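PDB 3H7O: group 3 allergen SMIPP-S Yv6023A04 from Sarcoptes scabiei type hominis, which is a catalytically inactivated paralogue of the trypsin-like (S1) serine proteases, so that the peptidase activity typical of its family is probably absent. Local coordinates for residues G30-Q35 with S106-L111. The protein carries 3 engineered substitutions. Residues are numbered along the deposited sequence; the frame is centred on the assembly and turned at random.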
loop_
_atom_site.group_PDB
_atom_site.type_symbol
_atom_site.label_atom_id
_atom_site.label_comp_id
_atom_site.label_asym_id
_atom_site.label_seq_id
_atom_site.Cartn_x
_atom_site.Cartn_y
_atom_site.Cartn_z
ATOM N N GLY A 30 -3.649 1.241 -0.895
ATOM C CA GLY A 30 -3.987 -0.087 -1.380
ATOM C C GLY A 30 -3.768 -0.185 -2.879
ATOM O O GLY A 30 -3.619 0.833 -3.555
ATOM N N ALA A 31 -3.758 -1.413 -3.394
ATOM C CA ALA A 31 -3.611 -1.662 -4.826
ATOM C C ALA A 31 -4.747 -2.523 -5.368
ATOM O O ALA A 31 -5.116 -3.529 -4.762
ATOM C CB ALA A 31 -2.276 -2.325 -5.118
ATOM N N ILE A 32 -5.287 -2.134 -6.518
ATOM C CA ILE A 32 -6.290 -2.947 -7.208
ATOM C C ILE A 32 -5.595 -4.168 -7.815
ATOM O O ILE A 32 -4.668 -4.028 -8.617
ATOM C CB ILE A 32 -7.014 -2.153 -8.322
ATOM C CG1 ILE A 32 -7.749 -0.944 -7.736
ATOM C CG2 ILE A 32 -7.989 -3.053 -9.091
ATOM C CD1 ILE A 32 -8.263 0.041 -8.788
ATOM N N LEU A 33 -6.025 -5.356 -7.400
ATOM C CA LEU A 33 -5.569 -6.609 -8.004
ATOM C C LEU A 33 -6.533 -7.073 -9.095
ATOM O O LEU A 33 -6.123 -7.715 -10.066
ATOM C CB LEU A 33 -5.422 -7.700 -6.939
ATOM C CG LEU A 33 -4.402 -7.477 -5.814
ATOM C CD1 LEU A 33 -4.541 -8.570 -4.767
ATOM C CD2 LEU A 33 -2.982 -7.429 -6.364
ATOM N N SER A 34 -7.815 -6.766 -8.899
ATOM C CA SER A 34 -8.883 -7.002 -9.875
ATOM C C SER A 34 -10.129 -6.266 -9.374
ATOM O O SER A 34 -10.074 -5.586 -8.347
ATOM C CB SER A 34 -9.175 -8.500 -10.035
ATOM O OG SER A 34 -9.862 -9.011 -8.907
ATOM N N GLN A 35 -11.252 -6.413 -10.072
ATOM C CA GLN A 35 -12.506 -5.776 -9.637
ATOM C C GLN A 35 -12.998 -6.309 -8.287
ATOM O O GLN A 35 -13.813 -5.668 -7.623
ATOM C CB GLN A 35 -13.602 -5.927 -10.699
ATOM C CG GLN A 35 -14.109 -7.358 -10.877
ATOM C CD GLN A 35 -15.171 -7.488 -11.952
ATOM O OE1 GLN A 35 -15.983 -6.588 -12.159
ATOM N NE2 GLN A 35 -15.176 -8.626 -12.634
ATOM N N SER A 106 -9.052 3.624 -13.069
ATOM C CA SER A 106 -8.944 2.439 -12.218
ATOM C C SER A 106 -8.602 1.206 -13.046
ATOM O O SER A 106 -9.332 0.829 -13.969
ATOM C CB SER A 106 -10.223 2.224 -11.403
ATOM O OG SER A 106 -11.367 2.218 -12.242
ATOM N N LYS A 107 -7.473 0.592 -12.710
ATOM C CA LYS A 107 -6.905 -0.493 -13.498
ATOM C C LYS A 107 -6.122 -1.387 -12.544
ATOM O O LYS A 107 -5.463 -0.883 -11.643
ATOM C CB LYS A 107 -5.980 0.088 -14.575
ATOM C CG LYS A 107 -5.556 -0.878 -15.661
ATOM C CD LYS A 107 -4.604 -0.217 -16.647
ATOM C CE LYS A 107 -3.954 -1.251 -17.547
ATOM N NZ LYS A 107 -3.298 -0.635 -18.730
ATOM N N PRO A 108 -6.191 -2.717 -12.728
ATOM C CA PRO A 108 -5.420 -3.564 -11.828
ATOM C C PRO A 108 -3.920 -3.480 -12.105
ATOM O O PRO A 108 -3.509 -3.269 -13.249
ATOM C CB PRO A 108 -5.935 -4.977 -12.139
ATOM C CG PRO A 108 -7.187 -4.784 -12.936
ATOM C CD PRO A 108 -6.993 -3.511 -13.673
ATOM N N ALA A 109 -3.119 -3.629 -11.056
ATOM C CA ALA A 109 -1.672 -3.746 -11.200
ATOM C C ALA A 109 -1.329 -5.172 -11.629
ATOM O O ALA A 109 -2.080 -6.110 -11.348
ATOM C CB ALA A 109 -0.971 -3.397 -9.891
ATOM N N LYS A 110 -0.206 -5.330 -12.314
ATOM C CA LYS A 110 0.272 -6.659 -12.684
ATOM C C LYS A 110 1.078 -7.252 -11.534
ATOM O O LYS A 110 1.774 -6.537 -10.817
ATOM C CB LYS A 110 1.109 -6.601 -13.964
ATOM C CG LYS A 110 0.294 -6.372 -15.233
ATOM N N LEU A 111 0.968 -8.563 -11.354
ATOM C CA LEU A 111 1.700 -9.256 -10.297
ATOM C C LEU A 111 3.092 -9.685 -10.754
ATOM O O LEU A 111 3.278 -10.051 -11.914
ATOM C CB LEU A 111 0.903 -10.460 -9.791
ATOM C CG LEU A 111 -0.291 -10.147 -8.883
ATOM C CD1 LEU A 111 -1.148 -11.390 -8.682
ATOM C CD2 LEU A 111 0.162 -9.571 -7.538
HETATM O O HOH W 1 -3.404 -8.328 -10.231
#
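Ile32 lies against the extended backbone of Ser106, Lys107 and Pro108, and this is the tightly packed part of the contact. CG2 of Ile32, anti to the backbone N, rests 3.8 Å from CA of Pro108, while the tip CD1 comes 3.9 Å from CB of Ser106. The OG of Ser106 is engaged elsewhere, by the carboxylate of Glu58. One direct hydrogen bond joins the segments, from Ala109 N to Ile32 O at 2.9 Å and nearly straight (164° at the hydrogen). The same oxygen also meets a much weaker CA-H...O contact from Pro108 CA, 3.3 Å away.

The side of Pro108, Leu111 and Lys107 is more open. The Pro108 ring still meets backbone closely, its CB 3.4 Å from Leu33 O, but a water donates to both Leu33 O and Ala109 O, bridging carbonyls that cannot bond each other. Leu33 and Leu111 cross at about a right angle and touch only through their CD2 methyls, 4.0 Å apart; both also pack on helix 218-225. The exposed Lys107 side chain leads away from Ile32.

The contact thus ties strand 26-32 of the barrel and the turn that follows it to the long connection between the two sheets of the trypsin fold. Its chemistry, side chains packed on backbone with one direct and one water-mediated main-chain link, implies that fit and main-chain geometry, rather than charge, hold the two segments together.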